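Local coordinates for protein carboxynorspermidine decarboxylase (Campylobacter jejuni subsp. jejuni 81116, PDB 3N29) that probably decarboxylates carboxynorspermidine to norspermidine with pyridoxal-5'-phosphate as cofactor, as a two-chain member of the beta/alpha-barrel family of basic amino acid decarboxylases, at residues L60-G65 with G89-G94; W101-A106 with K112-Y117; R322-R327 with E339-L344; S333-N338 with E357-K362. All coordinates share one frame; numbering follows the deposited sequence. Where two conformers were deposited one is given.

Interaction 1. Residues L60-G65 with G89-G94; sequences LLASVG and GEYLKG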
# COMPACT_ATOMS: atom_id res chain seq x y z
N LEU A 60 16.67 -22.93 -12.99
CA LEU A 60 16.91 -23.61 -11.74
C LEU A 60 15.66 -24.27 -11.18
O LEU A 60 15.72 -25.43 -10.75
CB LEU A 60 17.62 -22.67 -10.72
CG LEU A 60 17.99 -23.23 -9.35
CD1 LEU A 60 19.00 -24.48 -9.50
CD2 LEU A 60 18.61 -22.15 -8.43
N LEU A 61 14.53 -23.56 -11.18
CA LEU A 61 13.25 -24.10 -10.72
C LEU A 61 12.79 -25.24 -11.65
O LEU A 61 12.23 -26.24 -11.20
CB LEU A 61 12.15 -23.00 -10.68
CG LEU A 61 12.50 -21.84 -9.70
CD1 LEU A 61 11.56 -20.68 -9.92
CD2 LEU A 61 12.40 -22.36 -8.31
N ALA A 62 12.96 -25.06 -12.94
CA ALA A 62 12.72 -26.18 -13.91
C ALA A 62 13.62 -27.40 -13.63
O ALA A 62 13.15 -28.51 -13.74
CB ALA A 62 12.87 -25.70 -15.37
N SER A 63 14.88 -27.19 -13.24
CA SER A 63 15.80 -28.26 -12.83
C SER A 63 15.28 -29.08 -11.62
O SER A 63 15.40 -30.33 -11.54
CB SER A 63 17.16 -27.70 -12.49
OG SER A 63 18.14 -28.72 -12.55
N VAL A 64 14.72 -28.38 -10.63
CA VAL A 64 14.10 -29.05 -9.49
C VAL A 64 12.97 -29.91 -9.94
O VAL A 64 12.83 -31.01 -9.46
CB VAL A 64 13.58 -27.98 -8.47
CG1 VAL A 64 12.70 -28.58 -7.38
CG2 VAL A 64 14.78 -27.34 -7.92
N GLY A 65 12.10 -29.40 -10.81
CA GLY A 65 10.99 -30.18 -11.31
C GLY A 65 11.49 -31.43 -12.09
O GLY A 65 10.99 -32.55 -11.89
N GLY A 89 6.27 -19.17 -18.29
CA GLY A 89 5.59 -20.42 -18.77
C GLY A 89 6.40 -21.41 -19.60
O GLY A 89 5.96 -22.54 -19.87
N GLU A 90 7.56 -20.99 -20.04
CA GLU A 90 8.48 -21.86 -20.78
C GLU A 90 9.05 -22.84 -19.83
O GLU A 90 9.48 -23.95 -20.22
CB GLU A 90 9.63 -21.03 -21.36
CG GLU A 90 9.24 -20.15 -22.49
CD GLU A 90 10.42 -19.47 -23.11
OE1 GLU A 90 11.55 -20.06 -23.12
OE2 GLU A 90 10.25 -18.34 -23.58
N TYR A 91 9.08 -22.44 -18.57
CA TYR A 91 9.72 -23.23 -17.57
C TYR A 91 8.82 -23.88 -16.53
O TYR A 91 9.07 -24.98 -16.17
CB TYR A 91 10.75 -22.38 -16.86
CG TYR A 91 11.79 -21.71 -17.68
CD1 TYR A 91 13.03 -22.31 -17.89
CD2 TYR A 91 11.59 -20.44 -18.20
CE1 TYR A 91 14.00 -21.68 -18.64
CE2 TYR A 91 12.54 -19.82 -18.95
CZ TYR A 91 13.74 -20.42 -19.16
OH TYR A 91 14.71 -19.80 -19.90
N LEU A 92 7.79 -23.20 -16.06
CA LEU A 92 6.97 -23.66 -14.94
C LEU A 92 5.66 -24.25 -15.49
O LEU A 92 5.35 -24.09 -16.65
CB LEU A 92 6.70 -22.48 -13.99
CG LEU A 92 7.89 -21.77 -13.41
CD1 LEU A 92 7.37 -20.81 -12.23
CD2 LEU A 92 8.89 -22.77 -12.93
N LYS A 93 4.90 -24.94 -14.67
CA LYS A 93 3.70 -25.59 -15.14
C LYS A 93 2.46 -24.78 -15.07
O LYS A 93 1.40 -25.21 -15.56
CB LYS A 93 3.45 -26.80 -14.27
CG LYS A 93 4.59 -27.80 -14.33
CD LYS A 93 4.67 -28.40 -15.72
CE LYS A 93 5.70 -29.51 -15.78
NZ LYS A 93 5.83 -30.05 -17.21
N GLY A 94 2.48 -23.69 -14.32
CA GLY A 94 1.26 -22.94 -14.23
C GLY A 94 1.39 -21.94 -13.10
O GLY A 94 2.54 -21.60 -12.76

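Interaction 2. Residues W101-A106 with K112-Y117; sequences WEAKFA and KEIHTY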
# COMPACT_ATOMS: atom_id res chain seq x y z
N TRP A 101 -9.49 -12.77 -9.59
CA TRP A 101 -8.68 -11.87 -10.36
C TRP A 101 -7.31 -12.51 -10.70
O TRP A 101 -6.84 -12.37 -11.85
CB TRP A 101 -8.54 -10.51 -9.67
CG TRP A 101 -9.75 -9.65 -9.74
CD1 TRP A 101 -10.97 -9.96 -10.27
CD2 TRP A 101 -9.88 -8.31 -9.25
NE1 TRP A 101 -11.84 -8.92 -10.13
CE2 TRP A 101 -11.19 -7.90 -9.49
CE3 TRP A 101 -9.02 -7.44 -8.59
CZ2 TRP A 101 -11.67 -6.64 -9.15
CZ3 TRP A 101 -9.46 -6.21 -8.29
CH2 TRP A 101 -10.78 -5.80 -8.57
N GLU A 102 -6.68 -13.22 -9.76
CA GLU A 102 -5.42 -13.87 -10.07
C GLU A 102 -5.63 -15.01 -11.08
O GLU A 102 -4.82 -15.16 -11.97
CB GLU A 102 -4.67 -14.38 -8.84
CG GLU A 102 -3.91 -13.29 -8.10
CD GLU A 102 -3.06 -13.74 -6.95
OE1 GLU A 102 -3.11 -14.93 -6.59
OE2 GLU A 102 -2.35 -12.88 -6.34
N ALA A 103 -6.72 -15.77 -10.95
CA ALA A 103 -7.04 -16.89 -11.89
C ALA A 103 -7.24 -16.33 -13.28
O ALA A 103 -6.70 -16.87 -14.27
CB ALA A 103 -8.25 -17.67 -11.41
N LYS A 104 -8.02 -15.26 -13.41
CA LYS A 104 -8.17 -14.61 -14.75
C LYS A 104 -6.86 -14.11 -15.34
O LYS A 104 -6.66 -14.21 -16.54
CB LYS A 104 -9.16 -13.44 -14.73
CG LYS A 104 -10.63 -13.92 -14.52
CD LYS A 104 -11.56 -12.81 -14.10
CE LYS A 104 -11.70 -11.74 -15.14
NZ LYS A 104 -12.49 -12.23 -16.22
N PHE A 105 -5.98 -13.56 -14.51
CA PHE A 105 -4.64 -13.10 -14.95
C PHE A 105 -3.77 -14.28 -15.46
O PHE A 105 -3.16 -14.24 -16.55
CB PHE A 105 -3.97 -12.41 -13.77
CG PHE A 105 -2.72 -11.72 -14.09
CD1 PHE A 105 -2.75 -10.43 -14.52
CD2 PHE A 105 -1.51 -12.39 -13.97
CE1 PHE A 105 -1.55 -9.75 -14.79
CE2 PHE A 105 -0.31 -11.78 -14.29
CZ PHE A 105 -0.33 -10.41 -14.70
N ALA A 106 -3.75 -15.34 -14.66
CA ALA A 106 -3.12 -16.61 -15.05
C ALA A 106 -3.65 -17.11 -16.39
O ALA A 106 -2.86 -17.40 -17.32
CB ALA A 106 -3.37 -17.67 -13.93
N LYS A 112 -1.67 -21.76 -18.73
CA LYS A 112 -1.20 -23.06 -18.32
C LYS A 112 -2.04 -23.52 -17.12
O LYS A 112 -3.15 -23.15 -17.03
CB LYS A 112 0.29 -23.16 -18.21
CG LYS A 112 1.00 -22.88 -19.54
CD LYS A 112 2.47 -23.06 -19.50
CE LYS A 112 2.88 -24.38 -19.03
NZ LYS A 112 4.24 -24.72 -19.41
N GLU A 113 -1.54 -24.41 -16.29
CA GLU A 113 -2.34 -24.88 -15.16
C GLU A 113 -2.67 -23.74 -14.18
O GLU A 113 -1.92 -22.84 -14.02
CB GLU A 113 -1.59 -25.93 -14.37
CG GLU A 113 -1.27 -27.17 -15.12
CD GLU A 113 -0.94 -28.35 -14.24
OE1 GLU A 113 -0.76 -29.42 -14.77
OE2 GLU A 113 -0.80 -28.23 -13.03
N ILE A 114 -3.85 -23.78 -13.63
CA ILE A 114 -4.32 -22.79 -12.70
C ILE A 114 -4.77 -23.47 -11.41
O ILE A 114 -5.63 -24.29 -11.45
CB ILE A 114 -5.48 -22.01 -13.28
CG1 ILE A 114 -5.06 -21.22 -14.51
CG2 ILE A 114 -6.09 -21.15 -12.26
CD1 ILE A 114 -6.11 -20.47 -15.08
N HIS A 115 -4.17 -23.09 -10.30
CA HIS A 115 -4.46 -23.62 -9.00
C HIS A 115 -4.90 -22.48 -8.08
O HIS A 115 -4.14 -21.61 -7.78
CB HIS A 115 -3.22 -24.25 -8.42
CG HIS A 115 -2.72 -25.41 -9.21
ND1 HIS A 115 -2.60 -26.67 -8.68
CD2 HIS A 115 -2.33 -25.51 -10.49
CE1 HIS A 115 -2.15 -27.49 -9.60
NE2 HIS A 115 -1.97 -26.81 -10.71
N THR A 116 -6.10 -22.58 -7.58
CA THR A 116 -6.71 -21.53 -6.79
C THR A 116 -6.99 -21.94 -5.34
O THR A 116 -7.51 -23.00 -5.08
CB THR A 116 -7.99 -21.04 -7.45
OG1 THR A 116 -7.76 -20.79 -8.82
CG2 THR A 116 -8.50 -19.82 -6.78
N TYR A 117 -6.63 -21.08 -4.42
CA TYR A 117 -6.80 -21.30 -3.02
C TYR A 117 -7.26 -19.96 -2.49
O TYR A 117 -6.65 -18.92 -2.82
CB TYR A 117 -5.46 -21.64 -2.30
CG TYR A 117 -5.60 -21.32 -0.84
CD1 TYR A 117 -6.41 -22.11 -0.00
CD2 TYR A 117 -4.99 -20.17 -0.31
CE1 TYR A 117 -6.58 -21.79 1.35
CE2 TYR A 117 -5.19 -19.80 1.04
CZ TYR A 117 -6.00 -20.60 1.86
OH TYR A 117 -6.15 -20.20 3.17

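Interaction 3. Residues R322-R327 with E339-L344; sequences RILATR and EFAYLL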
# COMPACT_ATOMS: atom_id res chain seq x y z
N ARG A 322 26.58 1.87 -0.03
CA ARG A 322 26.47 1.03 1.16
C ARG A 322 25.48 1.65 2.12
O ARG A 322 25.48 2.85 2.30
CB ARG A 322 27.81 0.84 1.88
CG ARG A 322 28.98 0.36 0.96
CD ARG A 322 30.34 0.09 1.65
NE ARG A 322 30.71 1.26 2.47
CZ ARG A 322 30.37 1.43 3.76
NH1 ARG A 322 29.72 0.48 4.44
NH2 ARG A 322 30.69 2.53 4.37
N ILE A 323 24.69 0.82 2.77
CA ILE A 323 23.75 1.32 3.83
C ILE A 323 24.57 1.73 5.07
O ILE A 323 25.36 0.92 5.64
CB ILE A 323 22.71 0.26 4.21
CG1 ILE A 323 21.81 -0.12 3.02
CG2 ILE A 323 21.92 0.69 5.51
CD1 ILE A 323 21.10 -1.46 3.24
N LEU A 324 24.39 2.98 5.50
CA LEU A 324 24.98 3.49 6.75
C LEU A 324 23.96 3.43 7.91
O LEU A 324 24.35 3.14 9.01
CB LEU A 324 25.39 4.94 6.62
CG LEU A 324 26.50 5.17 5.58
CD1 LEU A 324 26.58 6.69 5.25
CD2 LEU A 324 27.87 4.64 6.00
N ALA A 325 22.67 3.70 7.64
CA ALA A 325 21.65 3.76 8.68
C ALA A 325 20.32 3.61 8.01
O ALA A 325 20.14 4.05 6.86
CB ALA A 325 21.69 5.06 9.46
N THR A 326 19.41 3.01 8.75
CA THR A 326 18.01 2.90 8.32
C THR A 326 17.19 4.12 8.58
O THR A 326 17.53 5.03 9.37
CB THR A 326 17.34 1.66 9.01
OG1 THR A 326 17.04 1.96 10.35
CG2 THR A 326 18.21 0.35 8.96
N ARG A 327 16.04 4.19 7.90
CA ARG A 327 15.02 5.22 8.18
C ARG A 327 14.65 5.28 9.62
O ARG A 327 14.32 6.37 10.14
CB ARG A 327 13.74 4.87 7.37
CG ARG A 327 12.49 5.68 7.60
CD ARG A 327 11.33 5.07 6.83
NE ARG A 327 10.00 5.57 7.22
CZ ARG A 327 9.20 4.97 8.07
NH1 ARG A 327 9.57 3.88 8.69
NH2 ARG A 327 8.03 5.47 8.32
N GLU A 339 34.32 8.40 1.03
CA GLU A 339 32.89 8.35 0.66
C GLU A 339 32.10 9.61 0.97
O GLU A 339 32.56 10.49 1.70
CB GLU A 339 32.25 7.19 1.37
CG GLU A 339 32.83 5.81 0.92
CD GLU A 339 32.26 4.69 1.76
OE1 GLU A 339 31.92 4.92 2.95
OE2 GLU A 339 32.09 3.60 1.23
N PHE A 340 30.86 9.66 0.46
CA PHE A 340 29.94 10.77 0.70
C PHE A 340 28.60 10.19 1.16
O PHE A 340 28.07 9.29 0.49
CB PHE A 340 29.74 11.56 -0.58
CG PHE A 340 31.02 12.06 -1.15
CD1 PHE A 340 31.57 13.26 -0.67
CD2 PHE A 340 31.72 11.32 -2.07
CE1 PHE A 340 32.80 13.71 -1.15
CE2 PHE A 340 32.97 11.79 -2.57
CZ PHE A 340 33.50 12.96 -2.08
N ALA A 341 28.11 10.63 2.33
CA ALA A 341 26.83 10.17 2.89
C ALA A 341 25.66 11.01 2.38
O ALA A 341 25.72 12.28 2.45
CB ALA A 341 26.86 10.26 4.46
N TYR A 342 24.58 10.35 2.02
CA TYR A 342 23.31 11.03 1.75
C TYR A 342 22.09 10.28 2.36
O TYR A 342 22.04 9.01 2.33
CB TYR A 342 23.11 11.06 0.24
CG TYR A 342 24.04 11.96 -0.54
CD1 TYR A 342 23.67 13.25 -0.87
CD2 TYR A 342 25.25 11.49 -1.00
CE1 TYR A 342 24.51 14.09 -1.60
CE2 TYR A 342 26.10 12.28 -1.72
CZ TYR A 342 25.73 13.60 -2.00
OH TYR A 342 26.57 14.33 -2.73
N LEU A 343 21.13 11.03 2.87
CA LEU A 343 19.77 10.53 3.10
C LEU A 343 19.06 10.48 1.72
O LEU A 343 19.04 11.47 0.99
CB LEU A 343 18.99 11.42 4.07
CG LEU A 343 19.32 11.26 5.55
CD1 LEU A 343 18.51 12.35 6.41
CD2 LEU A 343 18.98 9.82 5.97
N LEU A 344 18.57 9.32 1.33
CA LEU A 344 17.75 9.20 0.11
C LEU A 344 16.29 9.20 0.53
O LEU A 344 15.93 8.49 1.50
CB LEU A 344 18.04 7.87 -0.57
CG LEU A 344 19.45 7.68 -1.09
CD1 LEU A 344 19.52 6.34 -1.88
CD2 LEU A 344 20.02 8.83 -1.93

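Interaction 4. Residues S333-N338 with E357-K362; sequences SDLKEN and EYAFDK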
# COMPACT_ATOMS: atom_id res chain seq x y z
N SER A 333 26.47 0.86 9.42
CA SER A 333 27.92 0.93 9.23
C SER A 333 28.41 2.36 9.27
O SER A 333 27.61 3.30 9.38
CB SER A 333 28.31 0.29 7.89
OG SER A 333 27.82 1.08 6.81
N ASP A 334 29.73 2.53 9.22
CA ASP A 334 30.35 3.81 9.30
C ASP A 334 30.82 4.28 7.94
O ASP A 334 31.17 3.46 7.12
CB ASP A 334 31.54 3.72 10.22
CG ASP A 334 31.13 3.58 11.65
OD1 ASP A 334 30.62 4.61 12.16
OD2 ASP A 334 31.34 2.49 12.23
N LEU A 335 30.83 5.61 7.75
CA LEU A 335 31.32 6.23 6.55
C LEU A 335 32.83 5.94 6.42
O LEU A 335 33.54 6.01 7.40
CB LEU A 335 31.06 7.73 6.61
CG LEU A 335 31.29 8.55 5.34
CD1 LEU A 335 30.46 7.99 4.14
CD2 LEU A 335 30.97 10.01 5.65
N LYS A 336 33.28 5.52 5.24
CA LYS A 336 34.71 5.38 5.02
C LYS A 336 35.31 6.68 4.49
O LYS A 336 34.63 7.61 4.09
CB LYS A 336 35.02 4.21 4.14
CG LYS A 336 34.50 2.88 4.68
CD LYS A 336 34.83 1.74 3.72
CE LYS A 336 34.70 0.39 4.42
NZ LYS A 336 35.91 -0.48 4.14
N GLU A 337 36.62 6.66 4.42
CA GLU A 337 37.45 7.81 4.28
C GLU A 337 37.09 8.62 2.99
O GLU A 337 36.94 9.86 3.06
CB GLU A 337 38.94 7.30 4.32
CG GLU A 337 39.33 6.48 5.71
CD GLU A 337 38.66 5.03 5.99
OE1 GLU A 337 38.59 4.13 5.11
OE2 GLU A 337 38.24 4.76 7.13
N ASN A 338 36.96 7.94 1.86
CA ASN A 338 36.74 8.65 0.58
C ASN A 338 35.26 8.56 0.11
O ASN A 338 34.98 8.64 -1.06
CB ASN A 338 37.67 8.11 -0.52
CG ASN A 338 39.19 8.35 -0.25
OD1 ASN A 338 39.62 9.35 0.36
ND2 ASN A 338 40.00 7.42 -0.72
N GLU A 357 20.08 6.11 4.96
CA GLU A 357 21.28 6.90 4.75
C GLU A 357 22.32 5.99 4.10
O GLU A 357 22.51 4.86 4.57
CB GLU A 357 21.84 7.38 6.09
CG GLU A 357 22.90 8.38 5.92
CD GLU A 357 23.60 8.76 7.25
OE1 GLU A 357 24.72 9.39 7.18
OE2 GLU A 357 23.08 8.38 8.32
N TYR A 358 22.90 6.43 2.98
CA TYR A 358 23.78 5.60 2.20
C TYR A 358 25.07 6.34 1.86
O TYR A 358 25.09 7.60 1.77
CB TYR A 358 23.09 5.22 0.87
CG TYR A 358 21.77 4.46 0.94
CD1 TYR A 358 21.72 3.11 0.67
CD2 TYR A 358 20.57 5.11 1.28
CE1 TYR A 358 20.52 2.42 0.71
CE2 TYR A 358 19.32 4.39 1.32
CZ TYR A 358 19.32 3.05 1.04
OH TYR A 358 18.13 2.36 1.05
N ALA A 359 26.13 5.55 1.67
CA ALA A 359 27.43 6.02 1.39
C ALA A 359 27.69 5.71 -0.08
O ALA A 359 27.48 4.55 -0.50
CB ALA A 359 28.47 5.27 2.21
N PHE A 360 28.14 6.75 -0.80
CA PHE A 360 28.55 6.66 -2.20
C PHE A 360 30.04 7.01 -2.36
O PHE A 360 30.60 7.71 -1.49
CB PHE A 360 27.71 7.62 -3.06
CG PHE A 360 26.23 7.30 -3.10
CD1 PHE A 360 25.68 6.59 -4.17
CD2 PHE A 360 25.37 7.73 -2.09
CE1 PHE A 360 24.31 6.33 -4.25
CE2 PHE A 360 24.01 7.43 -2.15
CZ PHE A 360 23.48 6.72 -3.20
N ASP A 361 30.66 6.56 -3.46
CA ASP A 361 32.06 6.88 -3.85
C ASP A 361 32.26 8.27 -4.43
O ASP A 361 33.40 8.71 -4.59
CB ASP A 361 32.51 5.97 -4.99
CG ASP A 361 32.87 4.62 -4.51
OD1 ASP A 361 32.71 4.33 -3.30
OD2 ASP A 361 33.36 3.83 -5.35
N LYS A 362 31.19 8.93 -4.84
CA LYS A 362 31.29 10.28 -5.38
C LYS A 362 30.04 11.07 -5.05
O LYS A 362 29.03 10.47 -4.66
CB LYS A 362 31.48 10.21 -6.90
CG LYS A 362 30.54 9.23 -7.56
CD LYS A 362 30.40 9.49 -9.10
CE LYS A 362 29.02 9.00 -9.58
NZ LYS A 362 28.72 9.42 -11.01

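Interaction 1. Residues L60-G65 with G89-G94
The OH of Tyr91, the residue that meets Ala62 across this contact, is hydrogen-bonded to Arg55 NH1. Outside the two segments, that same Arg55 NH1 also pairs with Glu90 OE1 in a salt bridge. Arg55 lies on helix 51-68, as Ala62 does, so one arginine ties neighbouring residues of 89-94 to the helix they pack on. Ala62 CB sits at the edge of the tyrosine ring, near the ring plane. It lies 4.2 Å from Tyr91 CB and 3.9 Å from the backbone O of Tyr91. The alpha carbons of this pair are only 5.6 Å apart, a close approach that the small alanine permits. The contact belongs to the beta/alpha barrel. Helix 51-68 leads into barrel strand 71-75, and helix 85-91 follows that strand and leads to strand 94-97. The second touch is apolar: Leu61 CB meets Leu92 CD2 at 4.0 Å. The CG of Leu92 lies anti to its own carbonyl carbon (chi1 -58°), and the methyl beyond it reaches the helix. Both leucines are buried and also pack on Val274 of helix 272-275. Leu92 further touches Val72 and Leu74 of strand 71-75. The side chain of Leu61 is about 9 Å from the bound pyridoxal-5'-phosphate.

Interaction 2. Residues W101-A106 with K112-Y117
Ile114 carries most of this buried contact, fitting against Ala103 and Ala106 on helix 100-109. The motif is a beta-alpha-beta unit of the barrel: strand 94-97, helix 100-109, then strand 113-118. The helix segment and the strand run almost exactly antiparallel, at 174°, with axes 8.9 Å apart. The apolar contacts use both branches of Ile114. CG2 faces Ala103 CB at 4.2 Å, while CG1 lies 4.0 Å from Ala106 CB. CG1 stands anti to the carbonyl carbon of Ile114 (chi1 -64°), on the side of Ala106, and CG2 is left to face Ala103. CD1 also packs against the backbone O of Ala103, at 3.7 Å. Ala106 touches Cys95 and Cys97 of strand 94-97 as well. No hydrogen bond joins the two segments. Their polar groups have other partners. Buried Glu102 is hydrogen-bonded through OE1 to Ser98 N and through OE2 to Asn387 ND2 of the second subunit. On the strand, His115 and Glu113 point away from the helix, and His115 NE2 donates to Glu113 OE2 at 3.0 Å. Thr116 OG1 lies 4.1 Å from Ala103 CB and is hydrogen-bonded to Ser133 OG.

Interaction 3. Residues R322-R327 with E339-L344
A bend at chi3 of Arg322 (-51°) turns its guanidinium group toward Glu339, whose side chain is extended beyond CG and reaches to meet it. Arg322 lies on strand 321-325, and Glu339 lies just before strand 340-345. These strands flank strand 354-360 in the mixed sheet of the beta domain, and each pairs with it antiparallel. The contact therefore spans a middle strand. Glu339 also packs on Ala359 of that strand, and the backbones of Arg322 and Ala359 are hydrogen-bonded. The salt bridge is side-on and two-pronged. Arg322 NE donates to Glu339 OE2 at 3.0 Å, and Arg322 NH2 donates to Glu339 OE1 at the same 3.0 Å. Each oxygen is met on its syn lone pair. Both bonds are nearly straight, and the guanidinium and carboxylate planes are only 8° apart, though the two side chains cross at about a right angle. The pair of hydrogen bonds fixes the rotation of both groups. Second partners add to the hold: Arg322 NH2 also bonds Asp334 O, and Glu339 OE1 also accepts from Lys336 N. Further along, Leu324 and Ala325 both face Glu357 in a classic beta bulge. The bulged Leu324 points toward strand 340-345, and its CD1 touches Ala341 CB at 3.7 Å.

Interaction 4. Residues S333-N338 with E357-K362
Leu335 lies over Ala359 where the loop 333-338 passes across the sheet. This loop is part of a crossover connection. It links strand 321-325 to strand 340-345, which run parallel to each other on either side of strand 354-360. The return path runs along the middle strand, and the touching parts 335-338 and 359-361 point the same way to within 10°. The apolar contact is small. Leu335 CD1 meets Ala359 CB at 3.9 Å. The first torsion of Leu335 (chi1 -170°) sets CG beside the carbonyl carbon, from where the methyl reaches the strand. Leu335 is largely exposed, while the alanine beneath it is buried. Tyr358 and Phe360 point away from the loop. Phe360 packs on Ala321, Tyr342 and Val318, and Tyr358 OH is hydrogen-bonded to Ser316 O. No hydrogen bond crosses between the two segments. Polar groups are instead held from the neighbouring strand. Ser333 OG is hydrogen-bonded to Ile323 O and also to Arg322 NH1, which ties Ser333, midway in the connection, to strand 321-325. At the far end of the loop the backbones pack without a bond between them. Both facing atoms there are acceptors, with Asn338 O 3.9 Å from Asp361 O.

How the interactions relate
The contacts form two pairs, in different parts of the chain. Interactions 1 and 2 come first, in series, and belong to the beta/alpha barrel near the cofactor. Their centres are about 17 Å apart. Lys112 joins them: its NZ is hydrogen-bonded to Gly89 O at 2.8 Å and to Leu92 O at 3.0 Å. Interactions 3 and 4 follow in the mixed sheet, with centres about 7 Å apart. Their segments alternate along the chain. Strand 354-360, which carries a segment of interaction 4, lies between the two strands of interaction 3; Phe340 N probably bonds Phe360 O. The centres of interactions 2 and 4 are about 46 Å apart. The first pair joins helices to neighbouring barrel elements; the second joins strands and a connection in the mixed sheet.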